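Local coordinates for protein lipolytic enzyme, g-d-s-l (Clostridium thermocellum, PDB 2W47) that belongs to family 6 of the carbohydrate-binding modules, all-beta domains carried by larger enzymes, and here holds a glycan and a calcium ion, at residues A12-A17 / G40-N45; S29-Y34 / G120-Y125; S53-F58 / F129-F134. One frame throughout, in Å; residues are numbered along the deposited sequence. Where two conformers were deposited one is given.

Contact 1: residues A12-A17 / G40-N45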
loop_
_atom_site.group_PDB
_atom_site.type_symbol
_atom_site.label_atom_id
_atom_site.label_comp_id
_atom_site.label_asym_id
_atom_site.label_seq_id
_atom_site.Cartn_x
_atom_site.Cartn_y
_atom_site.Cartn_z
ATOM N N ALA A 12 5.432 -4.079 -7.993
ATOM C CA ALA A 12 6.125 -3.311 -6.980
ATOM C C ALA A 12 7.599 -3.668 -6.939
ATOM O O ALA A 12 8.013 -4.736 -7.389
ATOM C CB ALA A 12 5.503 -3.572 -5.621
ATOM N N ILE A 13 8.382 -2.747 -6.400
ATOM C CA ILE A 13 9.729 -3.022 -5.951
ATOM C C ILE A 13 9.590 -3.312 -4.467
ATOM O O ILE A 13 8.975 -2.529 -3.733
ATOM C CB ILE A 13 10.641 -1.807 -6.207
ATOM C CG1 ILE A 13 10.778 -1.588 -7.718
ATOM C CG2 ILE A 13 12.006 -1.967 -5.520
ATOM C CD1 ILE A 13 11.068 -0.146 -8.124
ATOM N N ILE A 14 10.093 -4.461 -4.032
ATOM C CA ILE A 14 9.913 -4.861 -2.641
ATOM C C ILE A 14 11.254 -5.119 -1.970
ATOM O O ILE A 14 12.224 -5.541 -2.620
ATOM C CB ILE A 14 8.929 -6.056 -2.493
ATOM C CG1 ILE A 14 9.520 -7.348 -3.075
ATOM C CG2 ILE A 14 7.574 -5.704 -3.125
ATOM C CD1 ILE A 14 8.574 -8.544 -3.004
ATOM N N TYR A 15 11.297 -4.868 -0.669
ATOM C CA TYR A 15 12.505 -5.028 0.120
ATOM C C TYR A 15 12.128 -5.692 1.428
ATOM O O TYR A 15 11.222 -5.234 2.117
ATOM C CB TYR A 15 13.138 -3.669 0.394
ATOM C CG TYR A 15 14.230 -3.699 1.439
ATOM C CD1 TYR A 15 15.492 -4.198 1.132
ATOM C CD2 TYR A 15 14.001 -3.219 2.727
ATOM C CE1 TYR A 15 16.501 -4.231 2.093
ATOM C CE2 TYR A 15 15.005 -3.248 3.695
ATOM C CZ TYR A 15 16.245 -3.751 3.366
ATOM O OH TYR A 15 17.232 -3.775 4.333
ATOM N N ASN A 16 12.815 -6.771 1.779
ATOM C CA ASN A 16 12.478 -7.530 2.982
ATOM C C ASN A 16 10.984 -7.863 3.041
ATOM O O ASN A 16 10.287 -7.657 4.045
ATOM C CB ASN A 16 12.993 -6.830 4.245
ATOM C CG ASN A 16 14.467 -7.065 4.455
ATOM O OD1 ASN A 16 15.042 -7.977 3.866
ATOM N ND2 ASN A 16 15.083 -6.257 5.301
ATOM N N ALA A 17 10.515 -8.359 1.905
ATOM C CA ALA A 17 9.147 -8.773 1.686
ATOM C C ALA A 17 9.207 -9.750 0.516
ATOM O O ALA A 17 10.186 -9.739 -0.245
ATOM C CB ALA A 17 8.294 -7.566 1.340
ATOM N N GLY A 40 10.785 -3.474 6.276
ATOM C CA GLY A 40 10.435 -3.954 4.943
ATOM C C GLY A 40 9.603 -2.913 4.229
ATOM O O GLY A 40 8.940 -2.078 4.865
ATOM N N TYR A 41 9.625 -2.931 2.901
ATOM C CA TYR A 41 8.793 -1.989 2.173
ATOM C C TYR A 41 8.331 -2.478 0.831
ATOM O O TYR A 41 8.904 -3.404 0.260
ATOM C CB TYR A 41 9.468 -0.613 2.018
ATOM C CG TYR A 41 10.724 -0.541 1.160
ATOM C CD1 TYR A 41 10.653 -0.548 -0.240
ATOM C CD2 TYR A 41 11.974 -0.391 1.755
ATOM C CE1 TYR A 41 11.824 -0.455 -1.024
ATOM C CE2 TYR A 41 13.132 -0.284 0.989
ATOM C CZ TYR A 41 13.050 -0.317 -0.390
ATOM O OH TYR A 41 14.220 -0.223 -1.127
ATOM N N ILE A 42 7.272 -1.840 0.341
ATOM C CA ILE A 42 6.782 -2.019 -1.019
ATOM C C ILE A 42 6.731 -0.640 -1.666
ATOM O O ILE A 42 6.312 0.341 -1.041
ATOM C CB ILE A 42 5.384 -2.689 -1.066
ATOM C CG1 ILE A 42 4.316 -1.780 -0.443
ATOM C CG2 ILE A 42 5.434 -4.059 -0.402
ATOM C CD1 ILE A 42 2.950 -2.427 -0.287
ATOM N N GLU A 43 7.178 -0.569 -2.915
ATOM C CA GLU A 43 7.266 0.695 -3.623
ATOM C C GLU A 43 6.718 0.538 -5.022
ATOM O O GLU A 43 7.056 -0.412 -5.722
ATOM C CB GLU A 43 8.721 1.138 -3.678
ATOM C CG GLU A 43 8.955 2.449 -4.373
ATOM C CD GLU A 43 10.386 2.880 -4.232
ATOM O OE1 GLU A 43 10.747 3.398 -3.155
ATOM O OE2 GLU A 43 11.161 2.717 -5.208
ATOM N N TRP A 44 5.878 1.482 -5.431
ATOM C CA TRP A 44 5.392 1.509 -6.795
ATOM C C TRP A 44 5.732 2.821 -7.468
ATOM O O TRP A 44 5.769 3.879 -6.829
ATOM C CB TRP A 44 3.875 1.356 -6.831
ATOM C CG TRP A 44 3.338 -0.024 -6.664
ATOM C CD1 TRP A 44 3.244 -0.996 -7.620
ATOM C CD2 TRP A 44 2.737 -0.562 -5.484
ATOM N NE1 TRP A 44 2.638 -2.113 -7.100
ATOM C CE2 TRP A 44 2.316 -1.873 -5.791
ATOM C CE3 TRP A 44 2.520 -0.063 -4.193
ATOM C CZ2 TRP A 44 1.687 -2.688 -4.864
ATOM C CZ3 TRP A 44 1.896 -0.881 -3.269
ATOM C CH2 TRP A 44 1.489 -2.180 -3.611
ATOM N N ASN A 45 5.969 2.734 -8.775
ATOM C CA ASN A 45 6.066 3.902 -9.631
ATOM C C ASN A 45 4.686 4.215 -10.189
ATOM O O ASN A 45 4.171 3.515 -11.061
ATOM C CB ASN A 45 7.080 3.645 -10.745
ATOM C CG ASN A 45 8.497 3.644 -10.239
ATOM O OD1 ASN A 45 8.914 4.557 -9.530
ATOM N ND2 ASN A 45 9.259 2.618 -10.617
#
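The edge of a five-stranded antiparallel sheet is built here, where strand 13-15 pairs with strand 41-48 and Tyr-15 meets Tyr-41. CB of Tyr-15 sits over one face of the Tyr-41 ring, 3.5 Å from its centroid, in a CH-pi contact. Tyr-41 CG lies between its own backbone N and carbonyl carbon (chi1 66°), and the ring beyond it lies beside Tyr-15. The two rings are near parallel, planes 28° apart, but displaced, with little overlap. Arg-111 makes a cation-pi contact with Tyr-41 and a salt bridge with Glu-43 OE1. Glu-43 runs alongside Ile-13, and Ile-13 CD1 lies 4.1 Å from Glu-43 OE2.

In the beta-sandwich of this family, one face of such a sheet turns inward. Ile-42 belongs to that face, touching Val-32, Tyr-34 and Val-123; in the conformer given, its CG2 meets CG2 of Ile-14 at 3.8 Å across a non-hydrogen-bonded pair. The flanking pairs, Ile-13 with Glu-43 and Tyr-15 with Tyr-41, are hydrogen-bonded, each by two bonds; the one from Ile-13 N to Glu-43 O measures 2.8 Å. At the far end, Ala-12 CB rests over the face of the Trp-44 indole, 3.7 Å from the centroid of its five-membered ring, while Trp-44 NE1 donates to the backbone oxygen of Gln-8.

Contact 2: residues S29-Y34 / G120-Y125. With CA (calcium ion), chain C; AQA (4-deoxy-beta-L-threo-hex-4-enopyranuronic acid), chain B.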
loop_
_atom_site.group_PDB
_atom_site.type_symbol
_atom_site.label_atom_id
_atom_site.label_comp_id
_atom_site.label_asym_id
_atom_site.label_seq_id
_atom_site.Cartn_x
_atom_site.Cartn_y
_atom_site.Cartn_z
ATOM N N SER A 29 -1.986 -12.103 -9.641
ATOM C CA SER A 29 -1.128 -13.274 -9.535
ATOM C C SER A 29 -0.680 -13.618 -8.116
ATOM O O SER A 29 -0.328 -14.767 -7.844
ATOM C CB SER A 29 0.094 -13.089 -10.428
ATOM O OG SER A 29 0.834 -11.949 -10.034
ATOM N N CYS A 30 -0.672 -12.628 -7.222
ATOM C CA CYS A 30 -0.079 -12.812 -5.905
ATOM C C CYS A 30 -0.304 -11.569 -5.061
ATOM O O CYS A 30 -0.948 -10.616 -5.491
ATOM C CB CYS A 30 1.432 -13.082 -6.045
ATOM S SG CYS A 30 2.360 -11.749 -6.865
ATOM N N TYR A 31 0.250 -11.588 -3.854
ATOM C CA TYR A 31 0.245 -10.432 -2.968
ATOM C C TYR A 31 1.594 -10.370 -2.256
ATOM O O TYR A 31 2.388 -11.320 -2.325
ATOM C CB TYR A 31 -0.916 -10.522 -1.969
ATOM C CG TYR A 31 -0.843 -11.727 -1.053
ATOM C CD1 TYR A 31 -0.121 -11.678 0.145
ATOM C CD2 TYR A 31 -1.497 -12.914 -1.378
ATOM C CE1 TYR A 31 -0.043 -12.780 0.991
ATOM C CE2 TYR A 31 -1.440 -14.024 -0.533
ATOM C CZ TYR A 31 -0.721 -13.947 0.651
ATOM O OH TYR A 31 -0.657 -15.044 1.476
ATOM N N VAL A 32 1.853 -9.249 -1.588
ATOM C CA VAL A 32 3.093 -9.075 -0.834
ATOM C C VAL A 32 2.920 -9.500 0.616
ATOM O O VAL A 32 1.972 -9.103 1.278
ATOM C CB VAL A 32 3.571 -7.612 -0.844
ATOM C CG1 VAL A 32 4.915 -7.495 -0.141
ATOM C CG2 VAL A 32 3.690 -7.091 -2.264
ATOM N N ASN A 33 3.861 -10.306 1.096
ATOM C CA ASN A 33 3.973 -10.645 2.505
ATOM C C ASN A 33 5.299 -10.098 3.009
ATOM O O ASN A 33 6.361 -10.544 2.576
ATOM C CB ASN A 33 3.872 -12.165 2.671
ATOM C CG ASN A 33 4.221 -12.648 4.068
ATOM O OD1 ASN A 33 4.357 -11.868 5.012
ATOM N ND2 ASN A 33 4.397 -13.959 4.193
ATOM N N TYR A 34 5.227 -9.100 3.891
ATOM C CA TYR A 34 6.409 -8.478 4.471
ATOM C C TYR A 34 7.144 -9.467 5.362
ATOM O O TYR A 34 6.515 -10.279 6.034
ATOM C CB TYR A 34 5.986 -7.299 5.349
ATOM C CG TYR A 34 5.607 -6.021 4.628
ATOM C CD1 TYR A 34 4.399 -5.902 3.949
ATOM C CD2 TYR A 34 6.433 -4.903 4.690
ATOM C CE1 TYR A 34 4.034 -4.720 3.321
ATOM C CE2 TYR A 34 6.080 -3.707 4.066
ATOM C CZ TYR A 34 4.883 -3.630 3.375
ATOM O OH TYR A 34 4.499 -2.467 2.742
ATOM N N GLY A 120 4.752 -5.388 7.953
ATOM C CA GLY A 120 3.565 -4.768 7.383
ATOM C C GLY A 120 2.457 -5.780 7.183
ATOM O O GLY A 120 2.689 -6.989 7.311
ATOM N N PRO A 121 1.251 -5.301 6.842
ATOM C CA PRO A 121 0.158 -6.201 6.502
ATOM C C PRO A 121 0.488 -6.905 5.188
ATOM O O PRO A 121 1.388 -6.476 4.453
ATOM C CB PRO A 121 -1.018 -5.246 6.276
ATOM C CG PRO A 121 -0.376 -3.989 5.786
ATOM C CD PRO A 121 0.872 -3.889 6.636
ATOM N N ASN A 122 -0.239 -7.970 4.884
ATOM C CA ASN A 122 -0.181 -8.517 3.529
ATOM C C ASN A 122 -0.891 -7.550 2.598
ATOM O O ASN A 122 -1.967 -7.043 2.931
ATOM C CB ASN A 122 -0.824 -9.891 3.460
ATOM C CG ASN A 122 0.011 -10.961 4.128
ATOM O OD1 ASN A 122 1.187 -10.761 4.436
ATOM N ND2 ASN A 122 -0.599 -12.129 4.352
ATOM N N VAL A 123 -0.288 -7.266 1.446
ATOM C CA VAL A 123 -0.811 -6.229 0.543
ATOM C C VAL A 123 -1.064 -6.797 -0.853
ATOM O O VAL A 123 -0.147 -7.317 -1.519
ATOM C CB VAL A 123 0.123 -4.995 0.455
ATOM C CG1 VAL A 123 -0.429 -3.986 -0.529
ATOM C CG2 VAL A 123 0.286 -4.341 1.840
ATOM N N ASP A 124 -2.317 -6.709 -1.280
ATOM C CA ASP A 124 -2.761 -7.258 -2.552
ATOM C C ASP A 124 -2.397 -6.346 -3.723
ATOM O O ASP A 124 -1.896 -6.810 -4.762
ATOM C CB ASP A 124 -4.283 -7.442 -2.484
ATOM C CG ASP A 124 -4.845 -8.171 -3.676
ATOM O OD1 ASP A 124 -4.120 -8.974 -4.295
ATOM O OD2 ASP A 124 -6.042 -7.960 -3.970
ATOM N N TYR A 125 -2.671 -5.056 -3.557
ATOM C CA TYR A 125 -2.422 -4.047 -4.581
ATOM C C TYR A 125 -2.563 -2.653 -4.009
ATOM O O TYR A 125 -3.030 -2.478 -2.874
ATOM C CB TYR A 125 -3.369 -4.216 -5.782
ATOM C CG TYR A 125 -4.859 -4.090 -5.520
ATOM C CD1 TYR A 125 -5.429 -2.873 -5.133
ATOM C CD2 TYR A 125 -5.706 -5.165 -5.746
ATOM C CE1 TYR A 125 -6.805 -2.751 -4.930
ATOM C CE2 TYR A 125 -7.076 -5.052 -5.556
ATOM C CZ TYR A 125 -7.616 -3.842 -5.146
ATOM O OH TYR A 125 -8.974 -3.710 -4.949
HETATM CA CA CA C . 4.449 -10.836 6.992
HETATM O O6A AQA B . 2.404 -12.693 10.160
HETATM C C6 AQA B . 2.332 -12.655 8.900
HETATM O O6B AQA B . 2.765 -11.683 8.230
HETATM C C5 AQA B . 1.769 -13.679 8.257
HETATM O O5 AQA B . 1.254 -14.765 9.080
HETATM C C4 AQA B . 1.656 -13.686 6.908
HETATM C C3 AQA B . 1.226 -14.948 6.185
HETATM O O3 AQA B . 0.656 -14.653 4.903
HETATM C C2 AQA B . 0.202 -15.658 7.062
HETATM O O2 AQA B . -0.235 -16.876 6.455
HETATM C C1 AQA B . 0.813 -15.961 8.426
HETATM O O HOH W 1 2.994 -9.180 5.682
HETATM O O HOH W 2 4.708 -8.873 8.203
HETATM O O HOH W 3 5.160 -13.027 7.510
#
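Asn-33 and Asn-122 lie side by side in the beta-sandwich where strand 31-34 ends and strand 122-130 begins, antiparallel to it, beside the glycan and calcium sites. OD1 of Asn-33 binds the calcium ion at 2.2 Å, and Tyr-34 O binds the same ion at 2.3 Å. CG of Asn-33, anti to the backbone N (chi1 170°), carries the amide along the side of Asn-122. Asn-36, O6B of 4-deoxy-beta-L-threo-hex-4-enopyranuronic acid and three waters complete the shell, so the sugar carboxylate is held partly through the metal. Asn-122 grips the same sugar directly: its ND2 donates to O3 over 2.9 Å, at an N-H...O angle of 155°.

The next layer fixes these groups. One calcium-bound water accepts from Tyr-34 N and donates to both Gly-120 O and Asn-122 OD1, the last at 2.7 Å. With OD1 taking a water proton and ND2 giving one to the sugar, the rotation of the Asn-122 amide is set from both ends. The Tyr-31 ring crosses that amide with planes 39° apart, CE1 being 3.5 Å from Asn-122 ND2. Its hydroxyl is bonded to Glu-20, which also accepts from Asn-33 ND2, and to Asn-23 N.

Farther out, a single hydrogen-bonded bridge joins Val-32 and Val-123, with Val-32 N nearly straight onto Val-123 O at 2.8 Å. Tyr-34 turns to the interior, and its hydroxyl is hydrogen-bonded to Ala-112 O. Gly-120 CA sits over one face of that ring in a CH-pi contact, 3.8 Å from the centroid, and CG2 of Val-123 reaches the ring edge 4.0 Å from CE1.

Contact 3: residues S53-F58 / F129-F134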
loop_
_atom_site.group_PDB
_atom_site.type_symbol
_atom_site.label_atom_id
_atom_site.label_comp_id
_atom_site.label_asym_id
_atom_site.label_seq_id
_atom_site.Cartn_x
_atom_site.Cartn_y
_atom_site.Cartn_z
ATOM N N SER A 53 -4.708 15.936 -6.417
ATOM C CA SER A 53 -4.979 15.034 -5.302
ATOM C C SER A 53 -5.488 13.687 -5.798
ATOM O O SER A 53 -6.379 13.617 -6.647
ATOM C CB SER A 53 -5.987 15.661 -4.339
ATOM O OG SER A 53 -5.606 16.980 -3.992
ATOM N N TYR A 54 -4.903 12.620 -5.261
ATOM C CA TYR A 54 -5.258 11.256 -5.641
ATOM C C TYR A 54 -5.509 10.431 -4.405
ATOM O O TYR A 54 -4.814 10.580 -3.403
ATOM C CB TYR A 54 -4.136 10.599 -6.457
ATOM C CG TYR A 54 -4.007 11.167 -7.848
ATOM C CD1 TYR A 54 -4.533 10.494 -8.942
ATOM C CD2 TYR A 54 -3.365 12.382 -8.063
ATOM C CE1 TYR A 54 -4.432 11.028 -10.229
ATOM C CE2 TYR A 54 -3.253 12.918 -9.341
ATOM C CZ TYR A 54 -3.788 12.233 -10.415
ATOM O OH TYR A 54 -3.681 12.764 -11.693
ATOM N N ALA A 55 -6.495 9.548 -4.494
ATOM C CA ALA A 55 -6.678 8.513 -3.488
ATOM C C ALA A 55 -5.683 7.389 -3.754
ATOM O O ALA A 55 -5.508 6.961 -4.899
ATOM C CB ALA A 55 -8.096 7.990 -3.517
ATOM N N LEU A 56 -5.025 6.958 -2.681
ATOM C CA LEU A 56 -4.114 5.820 -2.690
ATOM C C LEU A 56 -4.717 4.812 -1.731
ATOM O O LEU A 56 -4.719 5.031 -0.522
ATOM C CB LEU A 56 -2.724 6.242 -2.196
ATOM C CG LEU A 56 -2.110 7.506 -2.811
ATOM C CD1 LEU A 56 -0.760 7.818 -2.172
ATOM C CD2 LEU A 56 -1.977 7.344 -4.312
ATOM N N ILE A 57 -5.256 3.732 -2.281
ATOM C CA ILE A 57 -5.942 2.724 -1.485
ATOM C C ILE A 57 -5.187 1.402 -1.548
ATOM O O ILE A 57 -4.981 0.843 -2.626
ATOM C CB ILE A 57 -7.404 2.523 -1.944
ATOM C CG1 ILE A 57 -8.204 3.827 -1.790
ATOM C CG2 ILE A 57 -8.057 1.388 -1.164
ATOM C CD1 ILE A 57 -9.691 3.704 -2.163
ATOM N N PHE A 58 -4.774 0.907 -0.387
ATOM C CA PHE A 58 -4.139 -0.405 -0.288
ATOM C C PHE A 58 -5.207 -1.427 0.050
ATOM O O PHE A 58 -5.956 -1.250 1.011
ATOM C CB PHE A 58 -3.089 -0.412 0.827
ATOM C CG PHE A 58 -1.976 0.574 0.626
ATOM C CD1 PHE A 58 -0.811 0.206 -0.042
ATOM C CD2 PHE A 58 -2.080 1.871 1.124
ATOM C CE1 PHE A 58 0.230 1.120 -0.218
ATOM C CE2 PHE A 58 -1.049 2.788 0.953
ATOM C CZ PHE A 58 0.113 2.416 0.285
ATOM N N PHE A 129 -6.664 6.617 -7.861
ATOM C CA PHE A 129 -7.613 7.353 -8.690
ATOM C C PHE A 129 -7.650 8.813 -8.291
ATOM O O PHE A 129 -7.272 9.182 -7.176
ATOM C CB PHE A 129 -9.013 6.707 -8.702
ATOM C CG PHE A 129 -9.642 6.535 -7.345
ATOM C CD1 PHE A 129 -9.434 5.376 -6.605
ATOM C CD2 PHE A 129 -10.488 7.514 -6.827
ATOM C CE1 PHE A 129 -10.033 5.211 -5.355
ATOM C CE2 PHE A 129 -11.083 7.359 -5.579
ATOM C CZ PHE A 129 -10.861 6.201 -4.848
ATOM N N SER A 130 -8.083 9.651 -9.225
ATOM C CA SER A 130 -8.162 11.077 -8.998
ATOM C C SER A 130 -9.210 11.367 -7.931
ATOM O O SER A 130 -10.280 10.770 -7.931
ATOM C CB SER A 130 -8.509 11.781 -10.306
ATOM O OG SER A 130 -8.617 13.181 -10.134
ATOM N N ALA A 131 -8.873 12.258 -7.004
ATOM C CA ALA A 131 -9.785 12.623 -5.927
ATOM C C ALA A 131 -9.662 14.116 -5.674
ATOM O O ALA A 131 -9.375 14.563 -4.554
ATOM C CB ALA A 131 -9.473 11.809 -4.667
ATOM N N ASN A 132 -9.877 14.898 -6.731
ATOM C CA ASN A 132 -9.684 16.341 -6.629
ATOM C C ASN A 132 -10.633 17.024 -5.652
ATOM O O ASN A 132 -10.311 18.093 -5.145
ATOM C CB ASN A 132 -9.703 17.024 -7.999
ATOM C CG ASN A 132 -8.415 16.798 -8.775
ATOM O OD1 ASN A 132 -8.443 16.306 -9.899
ATOM N ND2 ASN A 132 -7.278 17.143 -8.170
ATOM N N ALA A 133 -11.765 16.383 -5.353
ATOM C CA ALA A 133 -12.694 16.907 -4.351
ATOM C C ALA A 133 -12.073 16.940 -2.955
ATOM O O ALA A 133 -12.468 17.737 -2.109
ATOM C CB ALA A 133 -13.982 16.095 -4.339
ATOM N N PHE A 134 -11.098 16.067 -2.717
ATOM C CA PHE A 134 -10.453 15.994 -1.414
ATOM C C PHE A 134 -9.105 16.717 -1.451
ATOM O O PHE A 134 -8.503 16.866 -2.517
ATOM C CB PHE A 134 -10.364 14.531 -0.949
ATOM C CG PHE A 134 -11.713 13.907 -0.703
ATOM C CD1 PHE A 134 -12.260 13.863 0.581
ATOM C CD2 PHE A 134 -12.467 13.414 -1.760
ATOM C CE1 PHE A 134 -13.514 13.306 0.800
ATOM C CE2 PHE A 134 -13.723 12.855 -1.549
ATOM C CZ PHE A 134 -14.254 12.811 -0.266
HETATM O O HOH W 4 -6.409 14.520 -9.381
#
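Ala-55 and Phe-129 form a hydrogen-bonded antiparallel pair in the four-stranded sheet of the beta-sandwich, where the last residues of strand 122-130 run beside the early part of strand 52-61. This is the tightly packed part. Ala-55 CB lies over one face of the Phe-129 ring, 3.7 Å from its centroid and 19° off the normal, while CD1 of Ile-57 comes up to the edge of the same ring, 3.5 Å from CE1. The backbone bonds of the pair are unequal: Ala-55 N reaches Phe-129 O at 2.8 Å, whereas Phe-129 N stands 3.2 Å from Ala-55 O.

At the next, non-hydrogen-bonded pair, Tyr-54 with Ser-130, the side chains diverge. Tyr-54 passes its CD1 3.5 Å from Phe-129 O, and its hydroxyl is hydrogen-bonded to Ser-50 O, whereas Ser-130 lies on the exposed side, its OG 2.7 Å from a water that also neighbours Ser-53 O. Segment 129-134 leaves the strand at Ala-131, whose N still holds Ser-53 O, though from a position tilted 31° out of the carbonyl plane. A type I turn follows, exposed from Asn-132 onward. Ser-53 OG and Phe-134 O are at most weakly bonded, and the bond is not settled. The turn itself is closed by Phe-134 N, which donates to Ala-131 O at 2.9 Å.

Contact 2 is buried throughout, whereas contacts 1 and 3 are only partly so and lie on opposite sides of the chain's centre. Contacts 2 and 3 share strand 122-130, one near its start at the ligand site, the other at its far end, about 21 Å away between centres. Contact 1 belongs to the other large sheet; its Ala-17 CB packs on Val-32 of contact 2, and its Trp-44 meets Phe-58 of segment 53-58 across the sandwich. Chemistry follows place: metal, ordered water and amides in contact 2, a CH-pi contact between tyrosines beside an arginine-linked glutamate in contact 1, and in contact 3 an alanine and an isoleucine against one phenylalanine ring, running into a solvent-facing turn.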